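Local coordinates for hypothetical protein Atu0492 (Agrobacterium tumefaciens, PDB 2GMY), which is of unknown function but, as a putative AhpD-like member of the carboxymuconolactone decarboxylase family, may take part in antioxidant defence, at residues A[17-20]-A[21-24]; A[62-65]-A[66-70]; A[113-116]-A[117-121]. All coordinates share one frame; numbering follows the deposited sequence.

Interaction 1 of 3, residues A[17-20]-A[21-24]; sequences AVMA and LENY
M19 reaches along the helix over E22: its terminal methyl CE lies 4.2 Å from E22 CG, a loose apolar touch between thioether end and aliphatic stem one turn apart. All three M19 torsions turn the same way, starting from chi1 -76°, which curls the chain back along the helix and brings the methyl to E22. The remaining contact is mostly backbone. E22 N bonds to V18 O at 3.0 Å, with the donor in the carbonyl plane and an N-H...O angle of 166°. N23 N meets M19 O at 2.9 Å and Y24 N meets A20 O at 3.0 Å, while L21 N to A17 O, at 3.3 Å, is weak. These i to i+4 bonds are those of an ordinary alpha-helix, here the middle of helix 12-26. Beta carbons lie against the same carbonyls: N23 CB is 3.4 Å from M19 O, and E22 CB is 3.5 Å from that oxygen. V18 and L21 share a buried side that packs on a second subunit, V18 on its V125 and L21 on its A17; within the chain, L21 also touches V125 and V18 touches W133. The E22 chain, bent at chi2, carries its carboxylate to a salt bridge with K39 and a hydrogen bond from W133 NE1. The chemistry is thus divided: main-chain bonds hold the helix, V18 and L21 face the subunit interface, and E22 joins helix 12-26 to helices 32-45 and 117-139, its negative charge probably stabilised by K39.

Interaction 2 of 3, residues A[62-65]-A[66-70]; sequences DGLS and EQWIN
The indole of W68 carries the side chain of L64 on one face and has I69 CG1 at its edge, in the ring plane. L64 CD2 stands 3.8 Å from the centroid of the five-membered ring, 14° off its normal, a CH-pi contact squarely over the face. The other methyl, CD1, covers the six-membered ring at 3.7 Å from W68 CZ3, and L64 CB completes the cover 3.8 Å from W68 CE3, so the leucine spans both rings. W68 CG is anti to the backbone N, which swings the indole back beneath the leucine that precedes the helix. Just after L64, S65 is the N-cap of helix 66-70. Its OG, rotated to lie between its own backbone N and carbonyl carbon (chi1 74°), accepts from W68 N at 3.0 Å with an N-H...O angle of 165°. S65 O takes the next amide, I69 N, at 3.1 Å. A water links the same hydroxyl to the side chain of Q67, lying 2.8 Å from S65 OG and donating to Q67 OE1. Q67 NE2 bonds to D53 OD1 and to P145 O, both of a third subunit. Leucine and cap therefore grip W68 at its ring and at its backbone N. Upstream, G63 is the C-prime residue of the Schellman motif that ends helix 49-61, so one short link closes one helix and starts another. E66 turns back to a salt bridge with R60. L64 also packs on R33 and H36 of helix 32-45, I69 on V56 and S59 of helix 49-61, and W68 NE1 bonds to E85 of helix 83-96.

Interaction 3 of 3, residues A[113-116]-A[117-121]; sequences AHFS and DEEIV
S116 and E119 trade hydrogen bonds in a capping box at the start of helix 117-139. E119 N donates to S116 OG at 3.1 Å, nearly straight, and S116 N returns a bond to E119 OE1 at 2.9 Å. That oxygen is met on its anti side, the donor 29° out of the carboxylate plane. With chi1 72° the S116 hydroxyl faces forward to the amide of E119. S116 O in turn receives I120 N at 2.9 Å, the first i to i+4 bond of the turn. Around this box lies F115: E119 OE1 comes to the ring edge, 3.6 Å from F115 CD1, with ring and carboxylate planes 74° apart, while F115 CB rests 3.8 Å from I120 CG1. Two waters extend the network. One donates to both H114 O and E119 OE1, the latter at 2.7 Å; the other joins S116 OG to E118 OE1. Farther out, F115 stacks edge-to-face with F34, I120 packs on L111 and R112 of helix 105-114, and F140 of a second subunit also lies against I120. E119 OE1 thus takes hydrogen bonds from an amide and a water, and its negative charge at the helix N terminus would probably be stabilised by the helix dipole.

From the N terminus, interaction 1 comes first, within the middle of helix 12-26, and closes no loop. Interaction 2 follows at the short link between helices 49-61 and 66-70, and interaction 3 at the turn from helix 105-114 into helix 117-139. The three stand in series, neither nested nor crossed, and none touches another: nearest atoms are about 11 Å apart for 1 and 2, about 6 Å for 1 and 3, and about 11 Å for 2 and 3. Interactions 1 and 3 both pack on the second subunit, whereas interaction 2 faces the third. Interactions 2 and 3 mark helix starts; mid-helix interaction 1 lays side chains on helix 117-139.

Interaction 1 of 3, residues A[17-20]-A[21-24]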
ATOM      1  N   ALA A  17       7.666  11.246 -31.709  1.00 17.29           N
ATOM      2  CA  ALA A  17       7.011  12.226 -30.843  1.00 16.80           C
ATOM      3  C   ALA A  17       7.616  12.193 -29.446  1.00 16.72           C
ATOM      4  O   ALA A  17       7.878  13.230 -28.871  1.00 16.13           O
ATOM      5  CB  ALA A  17       5.518  11.996 -30.781  1.00 17.14           C
ATOM      6  N   VAL A  18       7.854  10.993 -28.912  1.00 16.37           N
ATOM      7  CA  VAL A  18       8.499  10.892 -27.603  1.00 16.57           C
ATOM      8  C   VAL A  18       9.940  11.381 -27.684  1.00 16.22           C
ATOM      9  O   VAL A  18      10.405  12.067 -26.776  1.00 16.04           O
ATOM     10  CB  VAL A  18       8.409   9.469 -26.996  1.00 16.77           C
ATOM     11  CG1 VAL A  18       9.061   9.435 -25.625  1.00 18.59           C
ATOM     12  CG2 VAL A  18       6.966   9.025 -26.870  1.00 17.70           C
ATOM     13  N   MET A  19      10.623  11.069 -28.788  1.00 16.33           N
ATOM     14  CA  MET A  19      11.996  11.555 -29.001  1.00 16.85           C
ATOM     15  C   MET A  19      12.093  13.082 -29.075  1.00 16.28           C
ATOM     16  O   MET A  19      13.100  13.661 -28.635  1.00 16.85           O
ATOM     17  CB  MET A  19      12.636  10.910 -30.239  1.00 17.62           C
ATOM     18  CG  MET A  19      13.081   9.468 -30.034  1.00 18.65           C
ATOM     19  SD  MET A  19      14.289   9.116 -28.687  1.00 23.09           S
ATOM     20  CE  MET A  19      15.432  10.483 -28.728  1.00 26.12           C
ATOM     21  N   ALA A  20      11.051  13.731 -29.601  1.00 16.37           N
ATOM     22  CA  ALA A  20      11.012  15.198 -29.638  1.00 15.64           C
ATOM     23  C   ALA A  20      10.929  15.778 -28.225  1.00 15.93           C
ATOM     24  O   ALA A  20      11.591  16.776 -27.903  1.00 15.97           O
ATOM     25  CB  ALA A  20       9.871  15.697 -30.513  1.00 16.10           C
ATOM     26  N   LEU A  21      10.127  15.145 -27.370  1.00 15.55           N
ATOM     27  CA  LEU A  21      10.033  15.607 -25.982  1.00 16.13           C
ATOM     28  C   LEU A  21      11.366  15.415 -25.265  1.00 15.80           C
ATOM     29  O   LEU A  21      11.821  16.301 -24.526  1.00 15.36           O
ATOM     30  CB  LEU A  21       8.905  14.895 -25.231  1.00 16.10           C
ATOM     31  CG  LEU A  21       8.730  15.295 -23.759  1.00 16.25           C
ATOM     32  CD1 LEU A  21       8.547  16.801 -23.576  1.00 15.81           C
ATOM     33  CD2 LEU A  21       7.554  14.526 -23.151  1.00 17.26           C
ATOM     34  N   GLU A  22      11.990  14.260 -25.494  1.00 16.42           N
ATOM     35  CA  GLU A  22      13.318  13.976 -24.950  1.00 17.46           C
ATOM     36  C   GLU A  22      14.345  15.031 -25.383  1.00 17.09           C
ATOM     37  O   GLU A  22      15.135  15.521 -24.577  1.00 17.44           O
ATOM     38  CB  GLU A  22      13.758  12.582 -25.396  1.00 17.90           C
ATOM     39  CG  GLU A  22      15.108  12.126 -24.849  1.00 20.52           C
ATOM     40  CD  GLU A  22      15.133  12.046 -23.327  1.00 23.32           C
ATOM     41  OE1 GLU A  22      14.106  11.682 -22.725  1.00 23.12           O
ATOM     42  OE2 GLU A  22      16.190  12.367 -22.746  1.00 26.49           O
ATOM     43  N   ASN A  23      14.309  15.397 -26.666  1.00 16.23           N
ATOM     44  CA  ASN A  23      15.188  16.437 -27.185  1.00 16.16           C
ATOM     45  C   ASN A  23      14.960  17.782 -26.488  1.00 15.74           C
ATOM     46  O   ASN A  23      15.919  18.501 -26.202  1.00 15.89           O
ATOM     47  CB  ASN A  23      14.983  16.543 -28.701  1.00 15.78           C
ATOM     48  CG  ASN A  23      15.968  17.485 -29.366  1.00 17.73           C
ATOM     49  OD1 ASN A  23      17.128  17.618 -28.953  1.00 20.01           O
ATOM     50  ND2 ASN A  23      15.501  18.159 -30.412  1.00 16.85           N
ATOM     51  N   TYR A  24      13.701  18.124 -26.200  1.00 14.85           N
ATOM     52  CA  TYR A  24      13.457  19.328 -25.415  1.00 16.15           C
ATOM     53  C   TYR A  24      14.160  19.240 -24.057  1.00 16.41           C
ATOM     54  O   TYR A  24      14.870  20.165 -23.663  1.00 16.62           O
ATOM     55  CB  TYR A  24      11.978  19.656 -25.201  1.00 16.89           C
ATOM     56  CG  TYR A  24      11.890  20.708 -24.134  1.00 17.74           C
ATOM     57  CD1 TYR A  24      12.279  22.017 -24.404  1.00 19.85           C
ATOM     58  CD2 TYR A  24      11.529  20.375 -22.821  1.00 18.89           C
ATOM     59  CE1 TYR A  24      12.277  22.983 -23.417  1.00 20.66           C
ATOM     60  CE2 TYR A  24      11.521  21.343 -21.817  1.00 19.52           C
ATOM     61  CZ  TYR A  24      11.898  22.639 -22.127  1.00 20.21           C
ATOM     62  OH  TYR A  24      11.891  23.606 -21.152  1.00 21.05           O
TER

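Interaction 2 of 3, residues A[62-65]-A[66-70]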
ATOM      1  N   ASP A  62      29.377  11.294 -17.421  1.00 18.86           N
ATOM      2  CA  ASP A  62      29.506  12.703 -17.040  1.00 19.52           C
ATOM      3  C   ASP A  62      30.261  12.911 -15.729  1.00 19.18           C
ATOM      4  O   ASP A  62      30.272  14.017 -15.184  1.00 19.99           O
ATOM      5  CB  ASP A  62      28.139  13.406 -17.041  1.00 20.36           C
ATOM      6  CG  ASP A  62      27.713  13.848 -18.432  1.00 22.80           C
ATOM      7  OD1 ASP A  62      28.551  13.806 -19.368  1.00 26.55           O
ATOM      8  OD2 ASP A  62      26.546  14.254 -18.606  1.00 24.92           O
ATOM      9  N   GLY A  63      30.891  11.842 -15.237  1.00 18.65           N
ATOM     10  CA  GLY A  63      31.824  11.918 -14.117  1.00 19.05           C
ATOM     11  C   GLY A  63      31.237  11.819 -12.716  1.00 18.76           C
ATOM     12  O   GLY A  63      31.951  12.037 -11.736  1.00 20.00           O
ATOM     13  N   LEU A  64      29.945  11.495 -12.614  1.00 18.15           N
ATOM     14  CA  LEU A  64      29.311  11.285 -11.309  1.00 17.55           C
ATOM     15  C   LEU A  64      29.896  10.041 -10.644  1.00 16.96           C
ATOM     16  O   LEU A  64      30.246   9.066 -11.325  1.00 17.03           O
ATOM     17  CB  LEU A  64      27.779  11.214 -11.458  1.00 17.27           C
ATOM     18  CG  LEU A  64      27.231  12.603 -11.841  1.00 18.70           C
ATOM     19  CD1 LEU A  64      25.955  12.585 -12.666  1.00 21.93           C
ATOM     20  CD2 LEU A  64      27.087  13.525 -10.609  1.00 18.04           C
ATOM     21  N   SER A  65      30.033  10.076  -9.318  1.00 16.33           N
ATOM     22  CA  SER A  65      30.711   8.980  -8.614  1.00 16.68           C
ATOM     23  C   SER A  65      29.888   7.687  -8.584  1.00 16.64           C
ATOM     24  O   SER A  65      28.659   7.708  -8.713  1.00 15.95           O
ATOM     25  CB  SER A  65      31.067   9.404  -7.193  1.00 17.13           C
ATOM     26  OG  SER A  65      29.911   9.446  -6.370  1.00 17.43           O
ATOM     27  N   GLU A  66      30.556   6.559  -8.378  1.00 16.56           N
ATOM     28  CA  GLU A  66      29.816   5.293  -8.244  1.00 16.78           C
ATOM     29  C   GLU A  66      28.898   5.321  -7.015  1.00 16.73           C
ATOM     30  O   GLU A  66      27.839   4.692  -7.021  1.00 16.28           O
ATOM     31  CB  GLU A  66      30.741   4.070  -8.237  1.00 17.30           C
ATOM     32  CG  GLU A  66      31.581   3.914  -9.518  1.00 19.16           C
ATOM     33  CD  GLU A  66      30.736   3.825 -10.788  1.00 22.13           C
ATOM     34  OE1 GLU A  66      29.696   3.132 -10.778  1.00 22.91           O
ATOM     35  OE2 GLU A  66      31.118   4.436 -11.808  1.00 23.86           O
ATOM     36  N   GLN A  67      29.295   6.057  -5.980  1.00 16.44           N
ATOM     37  CA  GLN A  67      28.475   6.187  -4.782  1.00 17.02           C
ATOM     38  C   GLN A  67      27.196   6.962  -5.106  1.00 16.36           C
ATOM     39  O   GLN A  67      26.097   6.551  -4.742  1.00 16.15           O
ATOM     40  CB  GLN A  67      29.267   6.920  -3.716  1.00 17.74           C
ATOM     41  CG  GLN A  67      28.919   6.535  -2.324  1.00 21.03           C
ATOM     42  CD  GLN A  67      29.909   7.077  -1.313  1.00 24.00           C
ATOM     43  OE1 GLN A  67      30.416   8.200  -1.450  1.00 26.14           O
ATOM     44  NE2 GLN A  67      30.183   6.288  -0.291  1.00 22.52           N
ATOM     45  N   TRP A  68      27.349   8.082  -5.799  1.00 15.34           N
ATOM     46  CA  TRP A  68      26.205   8.893  -6.223  1.00 15.05           C
ATOM     47  C   TRP A  68      25.216   8.046  -7.021  1.00 14.57           C
ATOM     48  O   TRP A  68      23.995   8.156  -6.851  1.00 14.27           O
ATOM     49  CB  TRP A  68      26.715  10.042  -7.082  1.00 15.73           C
ATOM     50  CG  TRP A  68      25.734  11.119  -7.458  1.00 14.93           C
ATOM     51  CD1 TRP A  68      25.561  12.317  -6.830  1.00 15.56           C
ATOM     52  CD2 TRP A  68      24.855  11.129  -8.592  1.00 14.16           C
ATOM     53  NE1 TRP A  68      24.617  13.069  -7.493  1.00 14.88           N
ATOM     54  CE2 TRP A  68      24.170  12.365  -8.578  1.00 15.47           C
ATOM     55  CE3 TRP A  68      24.580  10.212  -9.620  1.00 14.42           C
ATOM     56  CZ2 TRP A  68      23.231  12.714  -9.549  1.00 16.86           C
ATOM     57  CZ3 TRP A  68      23.633  10.558 -10.594  1.00 15.34           C
ATOM     58  CH2 TRP A  68      22.970  11.800 -10.545  1.00 15.64           C
ATOM     59  N   ILE A  69      25.754   7.216  -7.909  1.00 13.54           N
ATOM     60  CA  ILE A  69      24.952   6.320  -8.763  1.00 13.76           C
ATOM     61  C   ILE A  69      24.294   5.191  -7.953  1.00 14.13           C
ATOM     62  O   ILE A  69      23.070   4.991  -8.016  1.00 13.80           O
ATOM     63  CB  ILE A  69      25.840   5.730  -9.879  1.00 13.81           C
ATOM     64  CG1 ILE A  69      26.286   6.839 -10.843  1.00 14.57           C
ATOM     65  CG2 ILE A  69      25.128   4.598 -10.621  1.00 14.87           C
ATOM     66  CD1 ILE A  69      27.350   6.352 -11.861  1.00 13.97           C
ATOM     67  N   ASN A  70      25.093   4.466  -7.176  1.00 14.12           N
ATOM     68  CA  ASN A  70      24.583   3.302  -6.445  1.00 15.50           C
ATOM     69  C   ASN A  70      23.659   3.587  -5.281  1.00 15.09           C
ATOM     70  O   ASN A  70      22.826   2.745  -4.934  1.00 15.61           O
ATOM     71  CB  ASN A  70      25.727   2.431  -5.975  1.00 16.20           C
ATOM     72  CG  ASN A  70      26.290   1.615  -7.096  1.00 18.14           C
ATOM     73  OD1 ASN A  70      27.395   1.879  -7.573  1.00 22.59           O
ATOM     74  ND2 ASN A  70      25.518   0.640  -7.559  1.00 19.27           N
TER
HETATM   75  O   HOH W   1      30.612  10.186  -3.750  1.00 37.56           O

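Interaction 3 of 3, residues A[113-116]-A[117-121]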
ATOM      1  N   ALA A 113      12.781  26.099  -2.447  1.00 14.05           N
ATOM      2  CA  ALA A 113      13.927  26.684  -1.763  1.00 14.63           C
ATOM      3  C   ALA A 113      15.150  26.786  -2.692  1.00 14.52           C
ATOM      4  O   ALA A 113      15.920  27.750  -2.627  1.00 14.81           O
ATOM      5  CB  ALA A 113      14.246  25.891  -0.515  1.00 15.55           C
ATOM      6  N   HIS A 114      15.273  25.834  -3.617  1.00 13.93           N
ATOM      7  CA  HIS A 114      16.505  25.647  -4.398  1.00 14.26           C
ATOM      8  C   HIS A 114      16.390  25.924  -5.886  1.00 14.35           C
ATOM      9  O   HIS A 114      17.399  25.927  -6.587  1.00 14.99           O
ATOM     10  CB  HIS A 114      17.001  24.216  -4.222  1.00 15.31           C
ATOM     11  CG  HIS A 114      17.445  23.916  -2.832  1.00 16.62           C
ATOM     12  ND1 HIS A 114      18.714  24.204  -2.386  1.00 19.60           N
ATOM     13  CD2 HIS A 114      16.782  23.383  -1.779  1.00 17.70           C
ATOM     14  CE1 HIS A 114      18.818  23.850  -1.118  1.00 20.30           C
ATOM     15  NE2 HIS A 114      17.662  23.349  -0.725  1.00 19.89           N
ATOM     16  N   PHE A 115      15.161  26.098  -6.377  1.00 13.79           N
ATOM     17  CA  PHE A 115      14.936  26.247  -7.811  1.00 13.20           C
ATOM     18  C   PHE A 115      13.931  27.345  -8.105  1.00 13.27           C
ATOM     19  O   PHE A 115      12.960  27.527  -7.368  1.00 13.51           O
ATOM     20  CB  PHE A 115      14.425  24.920  -8.414  1.00 13.21           C
ATOM     21  CG  PHE A 115      15.438  23.803  -8.367  1.00 12.67           C
ATOM     22  CD1 PHE A 115      16.452  23.726  -9.316  1.00 12.75           C
ATOM     23  CD2 PHE A 115      15.392  22.849  -7.347  1.00 13.91           C
ATOM     24  CE1 PHE A 115      17.385  22.696  -9.271  1.00 13.65           C
ATOM     25  CE2 PHE A 115      16.328  21.814  -7.293  1.00 13.34           C
ATOM     26  CZ  PHE A 115      17.319  21.740  -8.248  1.00 14.17           C
ATOM     27  N   SER A 116      14.161  28.063  -9.203  1.00 13.16           N
ATOM     28  CA  SER A 116      13.188  29.036  -9.703  1.00 13.68           C
ATOM     29  C   SER A 116      11.947  28.349 -10.277  1.00 13.63           C
ATOM     30  O   SER A 116      11.968  27.145 -10.570  1.00 13.86           O
ATOM     31  CB  SER A 116      13.822  29.887 -10.805  1.00 13.55           C
ATOM     32  OG  SER A 116      13.994  29.121 -11.993  1.00 15.01           O
ATOM     33  N   ASP A 117      10.870  29.112 -10.474  1.00 13.97           N
ATOM     34  CA  ASP A 117       9.668  28.546 -11.086  1.00 14.46           C
ATOM     35  C   ASP A 117       9.981  27.996 -12.479  1.00 15.10           C
ATOM     36  O   ASP A 117       9.476  26.941 -12.853  1.00 14.68           O
ATOM     37  CB  ASP A 117       8.534  29.575 -11.187  1.00 15.21           C
ATOM     38  CG  ASP A 117       7.747  29.731  -9.892  1.00 18.28           C
ATOM     39  OD1 ASP A 117       8.092  29.085  -8.878  1.00 20.61           O
ATOM     40  OD2 ASP A 117       6.754  30.500  -9.905  1.00 21.47           O
ATOM     41  N   GLU A 118      10.807  28.708 -13.253  1.00 15.01           N
ATOM     42  CA  GLU A 118      11.143  28.234 -14.594  1.00 16.18           C
ATOM     43  C   GLU A 118      11.838  26.871 -14.515  1.00 15.01           C
ATOM     44  O   GLU A 118      11.465  25.938 -15.222  1.00 15.13           O
ATOM     45  CB  GLU A 118      12.001  29.247 -15.362  1.00 15.92           C
ATOM     46  CG  GLU A 118      12.308  28.779 -16.786  1.00 18.11           C
ATOM     47  CD  GLU A 118      13.338  29.642 -17.508  1.00 19.64           C
ATOM     48  OE1 GLU A 118      14.066  30.413 -16.842  1.00 24.16           O
ATOM     49  OE2 GLU A 118      13.426  29.526 -18.748  1.00 24.24           O
ATOM     50  N   GLU A 119      12.830  26.771 -13.636  1.00 14.34           N
ATOM     51  CA  GLU A 119      13.571  25.522 -13.421  1.00 14.17           C
ATOM     52  C   GLU A 119      12.629  24.410 -12.971  1.00 13.13           C
ATOM     53  O   GLU A 119      12.734  23.265 -13.430  1.00 13.35           O
ATOM     54  CB  GLU A 119      14.662  25.744 -12.369  1.00 14.53           C
ATOM     55  CG  GLU A 119      15.829  26.544 -12.911  1.00 16.47           C
ATOM     56  CD  GLU A 119      16.816  27.017 -11.843  1.00 17.21           C
ATOM     57  OE1 GLU A 119      16.469  27.099 -10.640  1.00 18.72           O
ATOM     58  OE2 GLU A 119      17.965  27.335 -12.233  1.00 23.30           O
ATOM     59  N   ILE A 120      11.698  24.743 -12.085  1.00 12.54           N
ATOM     60  CA  ILE A 120      10.743  23.727 -11.602  1.00 12.03           C
ATOM     61  C   ILE A 120       9.883  23.176 -12.737  1.00 12.06           C
ATOM     62  O   ILE A 120       9.616  21.970 -12.788  1.00 11.92           O
ATOM     63  CB  ILE A 120       9.881  24.259 -10.426  1.00 12.43           C
ATOM     64  CG1 ILE A 120      10.773  24.467  -9.196  1.00 12.53           C
ATOM     65  CG2 ILE A 120       8.718  23.306 -10.118  1.00 13.01           C
ATOM     66  CD1 ILE A 120      10.095  25.174  -8.016  1.00 13.24           C
ATOM     67  N   VAL A 121       9.455  24.040 -13.660  1.00 11.84           N
ATOM     68  CA  VAL A 121       8.689  23.564 -14.808  1.00 12.55           C
ATOM     69  C   VAL A 121       9.532  22.619 -15.650  1.00 12.25           C
ATOM     70  O   VAL A 121       9.064  21.541 -16.043  1.00 12.62           O
ATOM     71  CB  VAL A 121       8.115  24.729 -15.647  1.00 12.82           C
ATOM     72  CG1 VAL A 121       7.330  24.185 -16.847  1.00 14.08           C
ATOM     73  CG2 VAL A 121       7.212  25.583 -14.779  1.00 12.71           C
TER
HETATM   74  O   HOH W   2      18.613  27.146  -8.931  1.00 37.66           O
HETATM   75  O   HOH W   3      15.372  30.240 -13.925  1.00 25.61           O